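PDB 1UMR: snaclec convulxin subunit alpha from Crotalus durissus, which activates platelets by binding the collagen receptor glycoprotein VI, as one of the two subunit types of a snake venom C-type lectin-like toxin. Local coordinates for residues 68-73 with 103-108. Residues are numbered along the deposited sequence; the frame is centred on the assembly and turned at random.
Sequences VSIGLR and KCSLLK
The carbonyl oxygen of Ser105 takes two hydrogen bonds. The backbone N of Ile70 lies 3.2 Å from Ser105 O, well above the carbonyl plane. A water donates the second, and it also bonds Ser69 OG, so it links the two strands. The Ser105 CB is directed toward 68-73. Its OG sits in the crowded position between backbone N and carbonyl carbon (chi1 61°). From there it donates to Leu72 O, with OG and O 3.0 Å apart, along an in-plane lone pair. Ser105 thus holds both sides of the break in strand 67-74, Ile70 N through its O and Leu72 O through its OG. The regular antiparallel ladder lies before the break. Val68 and Leu107 form a hydrogen-bonded pair, with Val68 N 2.8 Å from Leu107 O and Leu107 N 2.7 Å from Val68 O. Ser69 and Leu106 follow as a non-hydrogen-bonded pair. The two strands belong to the three-stranded antiparallel sheet of this C-type lectin-like domain. Leu72 and Arg73 pair with a strand of another chain, so the sheet continues across the interface. Ile70 CG1 touches Ser105 OG at 3.3 Å. Ile70 CG2 meets Leu107 CD2 at 3.6 Å, the two side chains crossing at about a right angle. Lys103 and Cys104 form a classic bulge opposite Ala119, and Lys103 NZ bonds the carbonyl oxygens of Asn76 and Glu78. The Arg73 chain is extended from CG to NE, with CG anti to the backbone N (chi1 160°). Cys104 SG, in disulfide with Cys121, lies over one face of the Arg73 guanidinium.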
loop_
_atom_site.group_PDB
_atom_site.type_symbol
_atom_site.label_atom_id
_atom_site.label_comp_id
_atom_site.label_asym_id
_atom_site.label_seq_id
_atom_site.Cartn_x
_atom_site.Cartn_y
_atom_site.Cartn_z
ATOM N N VAL A 68 19.215 32.061 -37.642
ATOM C CA VAL A 68 20.393 32.395 -36.787
ATOM C C VAL A 68 20.856 31.171 -36.022
ATOM O O VAL A 68 20.061 30.487 -35.341
ATOM C CB VAL A 68 20.117 33.585 -35.818
ATOM C CG1 VAL A 68 21.417 34.129 -35.220
ATOM C CG2 VAL A 68 19.534 34.729 -36.586
ATOM N N SER A 69 22.125 30.858 -36.156
ATOM C CA SER A 69 22.670 29.696 -35.403
ATOM C C SER A 69 22.599 29.937 -33.850
ATOM O O SER A 69 22.895 31.027 -33.383
ATOM C CB SER A 69 24.113 29.436 -35.814
ATOM O OG SER A 69 24.236 28.614 -36.982
ATOM N N ILE A 70 22.216 28.932 -33.063
ATOM C CA ILE A 70 22.500 28.949 -31.628
ATOM C C ILE A 70 23.373 27.677 -31.248
ATOM O O ILE A 70 23.791 26.864 -32.118
ATOM C CB ILE A 70 21.299 29.010 -30.866
ATOM C CG1 ILE A 70 20.621 27.662 -31.022
ATOM C CG2 ILE A 70 20.416 30.195 -31.356
ATOM C CD1 ILE A 70 19.269 27.573 -30.534
ATOM N N GLY A 71 23.732 27.557 -29.977
ATOM C CA GLY A 71 24.907 26.783 -29.569
ATOM C C GLY A 71 24.539 25.332 -29.212
ATOM O O GLY A 71 25.320 24.625 -28.544
ATOM N N LEU A 72 23.377 24.839 -29.657
ATOM C CA LEU A 72 23.030 23.457 -29.288
ATOM C C LEU A 72 23.425 22.516 -30.354
ATOM O O LEU A 72 23.080 22.674 -31.587
ATOM C CB LEU A 72 21.539 23.329 -29.059
ATOM C CG LEU A 72 20.948 23.263 -27.686
ATOM C CD1 LEU A 72 19.363 23.066 -27.848
ATOM C CD2 LEU A 72 21.534 22.151 -26.731
ATOM N N ARG A 73 24.072 21.450 -29.941
ATOM C CA ARG A 73 24.523 20.538 -31.016
ATOM C C ARG A 73 24.432 19.112 -30.485
ATOM O O ARG A 73 24.627 18.900 -29.263
ATOM C CB ARG A 73 25.930 20.948 -31.538
ATOM C CG ARG A 73 26.787 19.837 -32.329
ATOM C CD ARG A 73 28.074 20.354 -33.133
ATOM N NE ARG A 73 28.414 19.427 -34.250
ATOM C CZ ARG A 73 29.087 19.623 -35.482
ATOM N NH1 ARG A 73 29.667 20.764 -35.919
ATOM N NH2 ARG A 73 29.148 18.564 -36.326
ATOM N N LYS A 103 22.278 17.963 -37.129
ATOM C CA LYS A 103 22.852 17.871 -35.787
ATOM C C LYS A 103 23.113 19.255 -35.063
ATOM O O LYS A 103 23.489 19.305 -33.874
ATOM C CB LYS A 103 24.175 17.120 -35.874
ATOM C CG LYS A 103 24.073 15.621 -35.950
ATOM C CD LYS A 103 25.549 14.991 -36.069
ATOM C CE LYS A 103 25.487 13.436 -35.751
ATOM N NZ LYS A 103 26.944 12.972 -35.785
ATOM N N CYS A 104 22.938 20.341 -35.811
ATOM C CA CYS A 104 22.990 21.685 -35.259
ATOM C C CYS A 104 21.610 22.297 -34.963
ATOM O O CYS A 104 20.540 21.603 -35.000
ATOM C CB CYS A 104 23.855 22.547 -36.183
ATOM S SG CYS A 104 25.471 21.971 -35.837
ATOM N N SER A 105 21.589 23.594 -34.626
ATOM C CA SER A 105 20.293 24.240 -34.332
ATOM C C SER A 105 20.267 25.723 -34.596
ATOM O O SER A 105 21.298 26.368 -34.783
ATOM C CB SER A 105 19.847 23.979 -32.928
ATOM O OG SER A 105 20.863 24.542 -32.152
ATOM N N LEU A 106 19.045 26.246 -34.704
ATOM C CA LEU A 106 18.867 27.559 -35.242
ATOM C C LEU A 106 17.566 28.247 -34.787
ATOM O O LEU A 106 16.685 27.599 -34.184
ATOM C CB LEU A 106 19.021 27.471 -36.761
ATOM C CG LEU A 106 17.972 27.358 -37.874
ATOM C CD1 LEU A 106 18.601 26.642 -39.012
ATOM C CD2 LEU A 106 16.708 26.733 -37.517
ATOM N N LEU A 107 17.504 29.583 -34.946
ATOM C CA LEU A 107 16.222 30.298 -34.779
ATOM C C LEU A 107 15.773 30.801 -36.181
ATOM O O LEU A 107 16.616 31.130 -37.030
ATOM C CB LEU A 107 16.479 31.524 -33.908
ATOM C CG LEU A 107 16.393 31.583 -32.343
ATOM C CD1 LEU A 107 16.082 30.322 -31.595
ATOM C CD2 LEU A 107 17.564 32.383 -31.714
ATOM N N LYS A 108 14.474 30.926 -36.396
ATOM C CA LYS A 108 13.865 31.376 -37.652
ATOM C C LYS A 108 13.175 32.718 -37.526
ATOM O O LYS A 108 12.352 32.871 -36.644
ATOM C CB LYS A 108 12.702 30.384 -37.973
ATOM C CG LYS A 108 13.071 29.334 -38.903
ATOM C CD LYS A 108 12.184 28.172 -38.784
ATOM C CE LYS A 108 12.797 27.046 -39.640
ATOM N NZ LYS A 108 11.747 26.260 -40.406
HETATM O O HOH W 1 23.122 26.133 -36.984
#